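Local structure of viral structural protein 4 (Bombyx mori cytoplasmic polyhedrosis virus, 6TZ0) at residues R226-N231 with Y248-Y253; E14-Y19 with F159-Y164; V378-S383 with T484-G489; A347-Y352 with T501-L506; L280-D285 with S311-I316. The protein binds GTP and, as the partner of the viral RNA-dependent RNA polymerase in the particle, probably assists transcription as a nucleotide-dependent cofactor. All coordinates share one frame; numbering follows the deposited sequence.

Contact 1. Residues R226-N231 with Y248-Y253; sequences RSIFNN and YVFIRY
The F250 ring carries I228 on one face: methyl CG2 stands 3.7 Å above the ring plane, displaced from the middle to the rim near CD1 and CE1, and makes a CH-pi contact. These two side chains lie side by side and point the same way. The other branch of the isoleucine serves a second ring, because chi1 of -62° sets CG1 beside the backbone N, where it meets the edge of Y248, 3.6 Å from CD2. F229 and Y253 cross at about a right angle. CD1 of F229 lies in plane at the edge of the tyrosine ring, and CE1 approaches Y253 CD2 to 3.5 Å; the two ring planes stand 76° apart, an oblique pair. I251 fills in beside F229 by placing CD1 3.7 Å from F229 CB, while its CG2 touches the hydroxyl of S227. Between these groups the backbones run in the same direction and are bridged once, at I228 and F250. I228 N donates to V249 O at 3.0 Å, and I228 O accepts from I251 N at 2.8 Å, the donor tilted 18° from the carbonyl plane. F250 CA-H also approaches that carbonyl oxygen. The extended chain 248-253, which precedes strand 255-261, thus flanks strand 226-230 of a small parallel sheet. Strand 204-208 bonds to 226-230 through F206 and L208, and Y19 reaches F250 O with its hydroxyl. Helix 236-242 supplies R240 for a cation-pi contact with F250 and D236 for N230.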
# COMPACT_ATOMS: atom_id res chain seq x y z
N ARG B 226 51.32 1.20 34.02
CA ARG B 226 51.05 2.39 33.22
C ARG B 226 51.53 2.18 31.79
O ARG B 226 52.50 1.46 31.54
CB ARG B 226 51.74 3.61 33.82
CG ARG B 226 51.38 3.87 35.27
CD ARG B 226 49.94 4.29 35.46
NE ARG B 226 49.62 5.60 34.92
CZ ARG B 226 49.71 6.73 35.61
NH1 ARG B 226 50.11 6.70 36.87
NH2 ARG B 226 49.39 7.89 35.05
N SER B 227 50.84 2.82 30.86
CA SER B 227 51.26 2.91 29.47
C SER B 227 51.59 4.37 29.16
O SER B 227 51.23 5.27 29.92
CB SER B 227 50.18 2.38 28.53
OG SER B 227 49.01 3.17 28.60
N ILE B 228 52.29 4.59 28.06
CA ILE B 228 52.91 5.88 27.79
C ILE B 228 52.30 6.50 26.55
O ILE B 228 52.26 5.86 25.49
CB ILE B 228 54.44 5.74 27.65
CG1 ILE B 228 55.04 5.24 28.95
CG2 ILE B 228 55.08 7.04 27.22
CD1 ILE B 228 54.80 6.15 30.12
N PHE B 229 51.84 7.73 26.67
CA PHE B 229 51.40 8.54 25.54
C PHE B 229 52.45 9.62 25.29
O PHE B 229 52.51 10.62 26.01
CB PHE B 229 50.02 9.13 25.81
CG PHE B 229 49.57 10.10 24.77
CD1 PHE B 229 49.47 9.72 23.45
CD2 PHE B 229 49.15 11.36 25.13
CE1 PHE B 229 49.05 10.61 22.50
CE2 PHE B 229 48.71 12.25 24.19
CZ PHE B 229 48.66 11.88 22.87
N ASN B 230 53.25 9.41 24.25
CA ASN B 230 54.32 10.34 23.89
C ASN B 230 53.72 11.53 23.16
O ASN B 230 53.25 11.41 22.03
CB ASN B 230 55.34 9.62 23.02
CG ASN B 230 56.60 10.42 22.79
OD1 ASN B 230 56.76 11.52 23.30
ND2 ASN B 230 57.51 9.86 22.00
N ASN B 231 53.75 12.69 23.80
CA ASN B 231 53.27 13.94 23.23
C ASN B 231 54.32 15.02 23.41
O ASN B 231 54.02 16.17 23.73
CB ASN B 231 51.94 14.34 23.86
CG ASN B 231 51.17 15.36 23.04
OD1 ASN B 231 51.63 15.79 21.98
ND2 ASN B 231 50.01 15.75 23.53
N TYR B 248 58.71 0.20 29.08
CA TYR B 248 57.31 0.57 29.04
C TYR B 248 56.78 0.36 27.63
O TYR B 248 57.53 0.24 26.67
CB TYR B 248 57.08 2.03 29.46
CG TYR B 248 57.39 2.40 30.91
CD1 TYR B 248 57.86 1.48 31.82
CD2 TYR B 248 57.11 3.66 31.38
CE1 TYR B 248 58.13 1.83 33.12
CE2 TYR B 248 57.36 4.02 32.69
CZ TYR B 248 57.86 3.09 33.55
OH TYR B 248 58.12 3.41 34.86
N VAL B 249 55.46 0.32 27.52
CA VAL B 249 54.79 0.18 26.24
C VAL B 249 54.16 1.52 25.88
O VAL B 249 53.62 2.22 26.74
CB VAL B 249 53.77 -0.99 26.28
CG1 VAL B 249 52.71 -0.79 27.35
CG2 VAL B 249 53.16 -1.22 24.92
N PHE B 250 54.31 1.92 24.62
CA PHE B 250 53.84 3.22 24.17
C PHE B 250 52.55 3.03 23.39
O PHE B 250 52.46 2.13 22.55
CB PHE B 250 54.85 3.96 23.27
CG PHE B 250 56.13 4.42 23.95
CD1 PHE B 250 56.46 4.08 25.25
CD2 PHE B 250 56.97 5.29 23.28
CE1 PHE B 250 57.61 4.53 25.84
CE2 PHE B 250 58.12 5.76 23.87
CZ PHE B 250 58.44 5.37 25.15
N ILE B 251 51.56 3.87 23.65
CA ILE B 251 50.34 3.79 22.87
C ILE B 251 50.56 4.52 21.55
O ILE B 251 51.34 5.47 21.45
CB ILE B 251 49.13 4.36 23.65
CG1 ILE B 251 49.23 5.86 23.86
CG2 ILE B 251 49.06 3.75 25.02
CD1 ILE B 251 47.98 6.40 24.49
N ARG B 252 49.92 4.02 20.49
CA ARG B 252 50.21 4.46 19.13
C ARG B 252 48.95 5.00 18.49
O ARG B 252 47.95 4.28 18.35
CB ARG B 252 50.79 3.32 18.30
CG ARG B 252 52.16 2.89 18.76
CD ARG B 252 52.77 1.90 17.79
NE ARG B 252 52.00 0.67 17.70
CZ ARG B 252 52.15 -0.37 18.50
NH1 ARG B 252 53.06 -0.34 19.47
NH2 ARG B 252 51.40 -1.45 18.34
N TYR B 253 48.99 6.26 18.09
CA TYR B 253 47.91 6.89 17.35
C TYR B 253 48.40 7.29 15.97
O TYR B 253 49.58 7.62 15.79
CB TYR B 253 47.37 8.11 18.06
CG TYR B 253 46.72 7.83 19.38
CD1 TYR B 253 45.55 7.08 19.45
CD2 TYR B 253 47.21 8.39 20.54
CE1 TYR B 253 44.93 6.85 20.66
CE2 TYR B 253 46.59 8.18 21.74
CZ TYR B 253 45.45 7.41 21.80
OH TYR B 253 44.84 7.19 23.01

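Contact 2. Residues E14-Y19 with F159-Y164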
# COMPACT_ATOMS: atom_id res chain seq x y z
N GLU B 14 43.81 -2.30 21.83
CA GLU B 14 45.06 -1.56 21.71
C GLU B 14 44.90 -0.34 20.82
O GLU B 14 45.61 0.65 20.97
CB GLU B 14 46.17 -2.45 21.17
CG GLU B 14 46.61 -3.56 22.09
CD GLU B 14 47.80 -4.31 21.56
OE1 GLU B 14 48.20 -4.05 20.41
OE2 GLU B 14 48.36 -5.15 22.30
N GLU B 15 43.98 -0.43 19.85
CA GLU B 15 43.67 0.71 19.00
C GLU B 15 43.10 1.88 19.80
O GLU B 15 43.42 3.05 19.52
CB GLU B 15 42.68 0.26 17.93
CG GLU B 15 42.21 1.33 16.98
CD GLU B 15 41.21 0.79 15.99
OE1 GLU B 15 40.90 -0.42 16.06
OE2 GLU B 15 40.71 1.57 15.15
N TYR B 16 42.28 1.60 20.80
CA TYR B 16 41.67 2.62 21.64
C TYR B 16 42.62 3.21 22.67
O TYR B 16 42.21 4.10 23.42
CB TYR B 16 40.45 2.03 22.34
CG TYR B 16 39.25 1.87 21.45
CD1 TYR B 16 39.03 2.73 20.40
CD2 TYR B 16 38.39 0.79 21.60
CE1 TYR B 16 37.95 2.58 19.56
CE2 TYR B 16 37.31 0.62 20.76
CZ TYR B 16 37.09 1.52 19.74
OH TYR B 16 36.02 1.38 18.89
N GLY B 17 43.87 2.76 22.72
CA GLY B 17 44.79 3.20 23.74
C GLY B 17 44.74 2.40 25.01
O GLY B 17 45.11 2.92 26.07
N LEU B 18 44.29 1.15 24.95
CA LEU B 18 44.03 0.33 26.13
C LEU B 18 44.87 -0.93 26.04
O LEU B 18 44.77 -1.68 25.06
CB LEU B 18 42.55 -0.03 26.22
CG LEU B 18 41.49 0.91 26.81
CD1 LEU B 18 41.27 2.14 25.99
CD2 LEU B 18 40.21 0.13 26.82
N TYR B 19 45.69 -1.17 27.05
CA TYR B 19 46.59 -2.31 27.10
C TYR B 19 46.26 -3.17 28.31
O TYR B 19 46.02 -2.64 29.40
CB TYR B 19 48.03 -1.83 27.19
CG TYR B 19 48.54 -1.22 25.92
CD1 TYR B 19 48.01 -1.58 24.70
CD2 TYR B 19 49.50 -0.24 25.94
CE1 TYR B 19 48.47 -1.01 23.54
CE2 TYR B 19 49.96 0.33 24.77
CZ TYR B 19 49.43 -0.06 23.57
OH TYR B 19 49.85 0.49 22.39
N PHE B 159 31.32 0.32 24.76
CA PHE B 159 31.85 1.64 24.45
C PHE B 159 30.84 2.40 23.60
O PHE B 159 30.04 1.81 22.87
CB PHE B 159 33.17 1.56 23.68
CG PHE B 159 34.34 1.07 24.49
CD1 PHE B 159 34.25 0.89 25.85
CD2 PHE B 159 35.56 0.84 23.88
CE1 PHE B 159 35.33 0.45 26.58
CE2 PHE B 159 36.64 0.41 24.60
CZ PHE B 159 36.53 0.22 25.95
N ASP B 160 30.89 3.73 23.67
CA ASP B 160 29.95 4.56 22.93
C ASP B 160 30.52 5.00 21.58
O ASP B 160 30.23 6.10 21.09
CB ASP B 160 29.55 5.77 23.78
CG ASP B 160 28.23 6.38 23.35
OD1 ASP B 160 27.60 5.85 22.42
OD2 ASP B 160 27.82 7.40 23.95
N ASP B 161 31.35 4.16 20.98
CA ASP B 161 31.93 4.37 19.66
C ASP B 161 31.14 3.56 18.64
O ASP B 161 30.55 2.54 18.96
CB ASP B 161 33.40 3.93 19.67
CG ASP B 161 34.17 4.42 18.47
OD1 ASP B 161 33.60 5.13 17.62
OD2 ASP B 161 35.36 4.07 18.37
N GLU B 162 31.13 4.03 17.39
CA GLU B 162 30.39 3.32 16.36
C GLU B 162 31.18 2.13 15.81
O GLU B 162 30.60 1.07 15.53
CB GLU B 162 30.02 4.28 15.23
CG GLU B 162 29.18 3.66 14.13
CD GLU B 162 28.79 4.65 13.05
OE1 GLU B 162 29.15 5.84 13.17
OE2 GLU B 162 28.15 4.24 12.06
N LYS B 163 32.50 2.29 15.67
CA LYS B 163 33.38 1.20 15.27
C LYS B 163 33.38 0.07 16.30
O LYS B 163 33.54 -1.10 15.94
CB LYS B 163 34.79 1.75 15.05
CG LYS B 163 35.86 0.77 14.63
CD LYS B 163 35.62 0.23 13.25
CE LYS B 163 36.86 -0.46 12.73
NZ LYS B 163 37.25 -1.65 13.53
N TYR B 164 33.18 0.40 17.58
CA TYR B 164 33.04 -0.63 18.59
C TYR B 164 31.69 -1.34 18.46
O TYR B 164 31.62 -2.56 18.61
CB TYR B 164 33.18 -0.02 19.99
CG TYR B 164 33.28 -1.02 21.12
CD1 TYR B 164 34.50 -1.57 21.47
CD2 TYR B 164 32.15 -1.43 21.81
CE1 TYR B 164 34.59 -2.49 22.50
CE2 TYR B 164 32.23 -2.35 22.82
CZ TYR B 164 33.45 -2.87 23.16
OH TYR B 164 33.52 -3.78 24.19
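Y16 spans the gap to residues 159-164 with its whole ring. From CB, chi1 of -75° places CG beside the backbone N, anti to the carbonyl carbon. Along one flank of the ring, CD2 lies 3.5 Å from F159 CE2, in plane at the edge of the phenylalanine, and the two side chains slide past each other in opposite directions with their planes 62° apart. CE2, next on the same flank, touches both F159 CD2 and Y164 CD1, the latter at 3.6 Å; Y164 crosses the Y16 side chain at about a right angle. On the other flank CE1 faces D161 OD2. The tip, OH, donates to D161 OD2 over 2.8 Å, arriving from above the carboxylate plane, 39° out of it, and also rests against Y164 CB. L18 adds a smaller touch, its CD2 meeting F159 CZ tip to tip at 3.8 Å. F159 is further covered by L198 of helix 196-201, and the Y164 hydroxyl is bonded to that of Y13. At the far side, D160 and E162 pack on K585 and F467 of the polymerase chain. The arrangement pairs two helix ends: helix 10-15 finishes in a Schellman motif at G17, which has a positive phi, while D161 is the N-cap residue of helix 162-166 and holds E162 N weakly through OD1.

Contact 3. Residues V378-S383 with T484-G489; sequences VGHLSS and TLIVEG
G379 N donates to T484 O over 2.8 Å at 161°, and V378 CA-H also approaches this carbonyl oxygen. The ladder continues in parallel register: I486 N donates to G379 O at 2.8 Å, and L381 N gives a weaker, bent bond to I486 O. On the face carrying V378, H380, T484 and I486, CG1 of V378 meets I486 CD1 at 3.8 Å. H380 lies over the next part of this face; CG sits anti to the backbone N (chi1 177°), and CD2 of the ring touches I486 CG2. On the face opposite, L485 CD2 covers the bare CA of G379 at 3.9 Å. Beyond the ladder, E488 runs out extended, and its OE2 accepts from H380 NE2 at 3.0 Å. The histidine approaches from above the carboxylate plane, with ring and carboxylate turned 75° against each other. The second oxygen, OE1, lies 3.5 Å from S383 CB, where the chain leaves the strand. Helix 359-374 covers this face with L363, which packs on both H380 and E488. The E488 side chain is about 3 Å from T360 and 4 Å from K359 (nearest atoms), residues known to bind GTP in this protein, though none is bound here. An acidic residue closing a hydrophobic strand beside a phosphate-binding loop resembles a Walker B carboxylate; the histidine, as a second-shell group, would help fix its orientation next to the nucleotide site.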
# COMPACT_ATOMS: atom_id res chain seq x y z
N VAL B 378 34.78 9.77 -16.31
CA VAL B 378 33.86 10.36 -15.33
C VAL B 378 33.67 11.83 -15.69
O VAL B 378 34.64 12.58 -15.80
CB VAL B 378 34.39 10.22 -13.90
CG1 VAL B 378 33.47 10.92 -12.93
CG2 VAL B 378 34.53 8.75 -13.53
N GLY B 379 32.41 12.23 -15.87
CA GLY B 379 32.09 13.62 -16.07
C GLY B 379 31.75 14.33 -14.77
O GLY B 379 31.24 13.73 -13.83
N HIS B 380 32.03 15.63 -14.73
CA HIS B 380 31.82 16.41 -13.51
C HIS B 380 31.30 17.79 -13.89
O HIS B 380 32.06 18.65 -14.33
CB HIS B 380 33.11 16.50 -12.70
CG HIS B 380 32.98 17.34 -11.47
ND1 HIS B 380 33.38 18.66 -11.44
CD2 HIS B 380 32.45 17.07 -10.26
CE1 HIS B 380 33.13 19.16 -10.24
NE2 HIS B 380 32.57 18.22 -9.51
N LEU B 381 30.00 17.99 -13.70
CA LEU B 381 29.39 19.31 -13.84
C LEU B 381 29.48 20.05 -12.51
O LEU B 381 29.30 19.47 -11.45
CB LEU B 381 27.93 19.20 -14.26
CG LEU B 381 27.62 18.65 -15.65
CD1 LEU B 381 26.13 18.52 -15.82
CD2 LEU B 381 28.21 19.54 -16.72
N SER B 382 29.75 21.35 -12.59
CA SER B 382 29.78 22.19 -11.40
C SER B 382 28.36 22.47 -10.92
O SER B 382 27.37 22.07 -11.52
CB SER B 382 30.50 23.50 -11.69
OG SER B 382 30.44 24.34 -10.55
N SER B 383 28.27 23.18 -9.80
CA SER B 383 26.97 23.51 -9.25
C SER B 383 26.38 24.74 -9.92
O SER B 383 25.16 24.94 -9.87
CB SER B 383 27.08 23.73 -7.75
OG SER B 383 25.80 23.74 -7.16
N THR B 484 29.34 7.94 -16.56
CA THR B 484 29.26 8.23 -15.14
C THR B 484 29.43 9.73 -14.94
O THR B 484 30.48 10.29 -15.27
CB THR B 484 30.31 7.46 -14.35
OG1 THR B 484 31.61 7.85 -14.79
CG2 THR B 484 30.16 5.97 -14.59
N LEU B 485 28.40 10.38 -14.39
CA LEU B 485 28.42 11.80 -14.10
C LEU B 485 28.43 12.05 -12.60
O LEU B 485 27.90 11.26 -11.81
CB LEU B 485 27.21 12.52 -14.69
CG LEU B 485 27.10 12.73 -16.20
CD1 LEU B 485 25.75 13.32 -16.52
CD2 LEU B 485 28.20 13.66 -16.67
N ILE B 486 29.03 13.17 -12.22
CA ILE B 486 28.97 13.69 -10.86
C ILE B 486 28.45 15.11 -10.96
O ILE B 486 29.13 15.99 -11.50
CB ILE B 486 30.33 13.65 -10.16
CG1 ILE B 486 30.77 12.20 -9.95
CG2 ILE B 486 30.26 14.36 -8.83
CD1 ILE B 486 32.18 12.08 -9.51
N VAL B 487 27.24 15.34 -10.45
CA VAL B 487 26.55 16.61 -10.60
C VAL B 487 26.40 17.23 -9.22
O VAL B 487 26.02 16.55 -8.26
CB VAL B 487 25.18 16.41 -11.27
CG1 VAL B 487 24.46 17.73 -11.41
CG2 VAL B 487 25.35 15.75 -12.62
N GLU B 488 26.71 18.51 -9.11
CA GLU B 488 26.57 19.25 -7.86
C GLU B 488 25.28 20.06 -7.87
O GLU B 488 24.78 20.47 -8.92
CB GLU B 488 27.76 20.18 -7.67
CG GLU B 488 29.10 19.50 -7.64
CD GLU B 488 30.23 20.49 -7.55
OE1 GLU B 488 29.96 21.71 -7.57
OE2 GLU B 488 31.40 20.07 -7.49
N GLY B 489 24.73 20.28 -6.68
CA GLY B 489 23.51 21.03 -6.54
C GLY B 489 23.58 21.97 -5.35
O GLY B 489 24.47 21.86 -4.51

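Contact 4. Residues A347-Y352 with T501-L506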
# COMPACT_ATOMS: atom_id res chain seq x y z
N ALA B 347 24.93 6.19 -14.76
CA ALA B 347 25.08 6.26 -13.31
C ALA B 347 25.47 7.68 -12.92
O ALA B 347 26.39 8.25 -13.51
CB ALA B 347 26.12 5.26 -12.80
N THR B 348 24.78 8.24 -11.94
CA THR B 348 24.98 9.63 -11.57
C THR B 348 24.96 9.76 -10.05
O THR B 348 24.12 9.15 -9.39
CB THR B 348 23.89 10.51 -12.20
OG1 THR B 348 23.83 10.28 -13.61
CG2 THR B 348 24.17 11.98 -11.96
N LEU B 349 25.91 10.53 -9.51
CA LEU B 349 25.95 10.86 -8.09
C LEU B 349 25.64 12.34 -7.93
O LEU B 349 26.35 13.18 -8.48
CB LEU B 349 27.31 10.55 -7.48
CG LEU B 349 27.42 10.79 -5.97
CD1 LEU B 349 26.55 9.80 -5.24
CD2 LEU B 349 28.85 10.71 -5.50
N VAL B 350 24.58 12.65 -7.19
CA VAL B 350 24.24 14.03 -6.88
C VAL B 350 24.82 14.37 -5.52
O VAL B 350 24.56 13.68 -4.53
CB VAL B 350 22.72 14.26 -6.90
CG1 VAL B 350 22.40 15.69 -6.52
CG2 VAL B 350 22.18 13.95 -8.27
N VAL B 351 25.62 15.44 -5.46
CA VAL B 351 26.30 15.87 -4.24
C VAL B 351 25.82 17.27 -3.91
O VAL B 351 26.10 18.22 -4.66
CB VAL B 351 27.82 15.83 -4.39
CG1 VAL B 351 28.48 16.35 -3.14
CG2 VAL B 351 28.28 14.43 -4.70
N TYR B 352 25.13 17.42 -2.79
CA TYR B 352 24.72 18.72 -2.30
C TYR B 352 25.72 19.24 -1.28
O TYR B 352 26.29 18.48 -0.50
CB TYR B 352 23.34 18.68 -1.66
CG TYR B 352 22.23 18.39 -2.62
CD1 TYR B 352 21.82 19.33 -3.53
CD2 TYR B 352 21.55 17.18 -2.57
CE1 TYR B 352 20.80 19.08 -4.40
CE2 TYR B 352 20.51 16.92 -3.43
CZ TYR B 352 20.15 17.88 -4.35
OH TYR B 352 19.12 17.64 -5.21
N THR B 501 18.62 9.45 -10.31
CA THR B 501 19.64 8.77 -9.53
C THR B 501 18.98 7.90 -8.48
O THR B 501 17.77 7.89 -8.31
CB THR B 501 20.56 9.76 -8.81
OG1 THR B 501 19.80 10.51 -7.86
CG2 THR B 501 21.17 10.71 -9.76
N ASP B 502 19.82 7.19 -7.74
CA ASP B 502 19.38 6.50 -6.55
C ASP B 502 20.27 6.84 -5.37
O ASP B 502 20.03 6.37 -4.26
CB ASP B 502 19.39 4.98 -6.78
CG ASP B 502 18.41 4.25 -5.91
OD1 ASP B 502 17.72 4.90 -5.11
OD2 ASP B 502 18.31 3.02 -6.07
N THR B 503 21.32 7.64 -5.59
CA THR B 503 22.31 7.97 -4.58
C THR B 503 22.52 9.48 -4.58
O THR B 503 23.18 10.01 -5.48
CB THR B 503 23.62 7.25 -4.84
OG1 THR B 503 24.05 7.51 -6.18
CG2 THR B 503 23.49 5.75 -4.64
N THR B 504 21.98 10.16 -3.58
CA THR B 504 22.27 11.56 -3.35
C THR B 504 22.74 11.76 -1.92
O THR B 504 22.10 11.28 -0.98
CB THR B 504 21.06 12.45 -3.69
OG1 THR B 504 21.27 13.78 -3.21
CG2 THR B 504 19.77 11.89 -3.18
N VAL B 505 23.89 12.42 -1.77
CA VAL B 505 24.52 12.64 -0.49
C VAL B 505 24.62 14.14 -0.25
O VAL B 505 24.40 14.95 -1.15
CB VAL B 505 25.91 11.99 -0.40
CG1 VAL B 505 25.81 10.50 -0.56
CG2 VAL B 505 26.83 12.57 -1.45
N LEU B 506 24.97 14.50 0.97
CA LEU B 506 25.24 15.88 1.33
C LEU B 506 26.67 15.96 1.86
O LEU B 506 27.06 15.15 2.70
CB LEU B 506 24.24 16.39 2.36
CG LEU B 506 24.10 17.90 2.57
CD1 LEU B 506 22.67 18.22 2.88
CD2 LEU B 506 24.97 18.40 3.69
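T501 CG2 is wedged against strand 347-353, 3.7 Å from both T348 CB and V350 CG2, and crosses these two side chains at about a right angle. L349 reaches T503 by its end: chi1 of -176° sets CG anti to the backbone N, and chi2 of 67° then turns CD1 to 3.5 Å from T503 OG1. Farther along, V350 and T504 lie side by side, as do V351 and V505, whose CG2 methyls meet at 4.0 Å. The T504 hydroxyl sits by the ring of Y352, 3.2 Å from CE2, while V350 CG1 of the tyrosine's own strand covers one ring face. What sets this register is a parallel backbone ladder. V505 N donates to V350 O at 3.1 Å, and Y352 N to V505 O at 3.1 Å and nearly straight, 178°; the earlier bond, V350 N to T503 O, is weak. Beyond these two segments, T501 O makes a weak hydrogen bond to S619 of the polymerase chain, and T504 packs on its Q617. Strand 347-353, central in its parallel sheet, has 484-489 on its other side, whereas 504-507 has 543-545. Helix 326-340 covers one face through F335, on L349 and T503, and V331, on V505.

Contact 5. Residues L280-D285 with S311-I316; sequences LDVGDD and STIMKI
I313 is the apolar centre of the contact, and its side chain crosses that of L280 at about a right angle, with CD1 at 3.8 Å from L280 CB. CG1 stands anti to the carbonyl carbon (chi1 -67°), beside the backbone N, and the CD1 it carries also lies close to D281 O. I316 adds its own CD1, 3.9 Å from the same L280 CB. At the exposed margin V282 CG1 rests on backbone oxygens instead, those of I313 at 3.4 Å and of M314. The polar links are all backbone and weak: G283 N donates to I313 O at 3.0 Å but bent, 128°, and I313 N to D284 O at 3.3 Å. D284 O receives T312 CA-H as well. Local turn geometry presents these groups, D281 to D284 forming a type II beta turn with G283 at a phi of 108°. The turn belongs to the loop between strand 266-271 and helix 290-296 and covers the start of strand 313-319, an outermost strand of a four-stranded antiparallel sheet. On that strand M314 and K315 form a classic beta bulge opposite T259 of strand 255-261; T261 of the same neighbour bonds to S311 and T312, and W260 packs on I313.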
# COMPACT_ATOMS: atom_id res chain seq x y z
N LEU B 280 52.90 20.33 9.30
CA LEU B 280 52.45 21.54 9.98
C LEU B 280 53.05 21.61 11.37
O LEU B 280 53.20 20.58 12.05
CB LEU B 280 50.93 21.59 10.08
CG LEU B 280 50.13 21.75 8.79
CD1 LEU B 280 48.65 21.63 9.08
CD2 LEU B 280 50.43 23.08 8.14
N ASP B 281 53.39 22.81 11.80
CA ASP B 281 53.91 23.09 13.13
C ASP B 281 53.01 24.13 13.80
O ASP B 281 52.09 24.67 13.19
CB ASP B 281 55.35 23.60 13.06
CG ASP B 281 56.30 22.56 12.51
OD1 ASP B 281 56.00 21.36 12.67
OD2 ASP B 281 57.33 22.94 11.94
N VAL B 282 53.30 24.41 15.07
CA VAL B 282 52.55 25.41 15.82
C VAL B 282 52.88 26.79 15.27
O VAL B 282 54.05 27.20 15.24
CB VAL B 282 52.85 25.31 17.32
CG1 VAL B 282 52.18 26.44 18.06
CG2 VAL B 282 52.38 23.99 17.86
N GLY B 283 51.85 27.52 14.84
CA GLY B 283 52.01 28.84 14.28
C GLY B 283 51.79 28.92 12.79
O GLY B 283 51.77 30.02 12.24
N ASP B 284 51.62 27.78 12.12
CA ASP B 284 51.45 27.77 10.68
C ASP B 284 50.07 28.28 10.29
O ASP B 284 49.09 28.17 11.04
CB ASP B 284 51.66 26.37 10.12
CG ASP B 284 53.10 25.95 10.15
OD1 ASP B 284 53.98 26.83 10.11
OD2 ASP B 284 53.36 24.73 10.19
N ASP B 285 50.00 28.82 9.09
CA ASP B 285 48.81 29.45 8.56
C ASP B 285 47.80 28.40 8.13
O ASP B 285 48.14 27.24 7.88
CB ASP B 285 49.20 30.35 7.39
CG ASP B 285 48.10 31.29 6.96
OD1 ASP B 285 47.86 32.28 7.69
OD2 ASP B 285 47.48 31.04 5.91
N SER B 311 43.45 31.85 10.48
CA SER B 311 43.66 30.96 11.61
C SER B 311 45.07 30.42 11.62
O SER B 311 45.63 30.08 10.58
CB SER B 311 42.67 29.81 11.56
OG SER B 311 41.34 30.28 11.68
N THR B 312 45.66 30.35 12.81
CA THR B 312 46.96 29.75 13.03
C THR B 312 46.82 28.59 14.02
O THR B 312 45.81 28.45 14.69
CB THR B 312 47.97 30.77 13.55
OG1 THR B 312 47.54 31.26 14.83
CG2 THR B 312 48.09 31.94 12.60
N ILE B 313 47.86 27.77 14.09
CA ILE B 313 47.82 26.57 14.91
C ILE B 313 48.28 26.90 16.33
O ILE B 313 49.36 27.47 16.52
CB ILE B 313 48.68 25.45 14.30
CG1 ILE B 313 48.08 24.98 12.99
CG2 ILE B 313 48.78 24.29 15.23
CD1 ILE B 313 48.95 24.05 12.21
N MET B 314 47.47 26.53 17.31
CA MET B 314 47.85 26.65 18.71
C MET B 314 48.53 25.40 19.24
O MET B 314 49.44 25.52 20.08
CB MET B 314 46.63 26.95 19.58
CG MET B 314 45.93 28.25 19.25
SD MET B 314 44.41 28.47 20.19
CE MET B 314 45.05 28.80 21.82
N LYS B 315 48.13 24.22 18.78
CA LYS B 315 48.62 22.96 19.31
C LYS B 315 48.29 21.83 18.34
O LYS B 315 47.19 21.79 17.79
CB LYS B 315 47.99 22.68 20.68
CG LYS B 315 48.55 21.48 21.40
CD LYS B 315 47.91 21.33 22.76
CE LYS B 315 48.45 20.12 23.48
NZ LYS B 315 47.82 19.96 24.82
N ILE B 316 49.24 20.92 18.13
CA ILE B 316 49.02 19.68 17.39
C ILE B 316 49.51 18.51 18.24
O ILE B 316 50.66 18.49 18.67
CB ILE B 316 49.75 19.65 16.03
CG1 ILE B 316 49.18 20.68 15.08
CG2 ILE B 316 49.59 18.31 15.35
CD1 ILE B 316 49.98 20.81 13.81

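The contacts fall into two groups and an intermediate one. Contacts 1 and 2, centres 15 Å apart, touch directly: Y19 OH of contact 2 probably bonds F250 O of contact 1, at 3.1 Å. Contacts 3 and 4, with centres 9 Å apart, share one parallel sheet in which 484-489 adjoins 347-353; strand order 2-3-1-4-5 resembles that of P-loop nucleoside kinases. Contact 5 stands about 24 Å from contact 1 and 35 Å from contact 3, centre to centre. Along the chain, 2, 1 and 5 close in turn before 4 opens, and 3 lies within 4. The amino-terminal portion thus folds apart from the GTP-binding region, while contacts 2 and 4 both reach the polymerase chain.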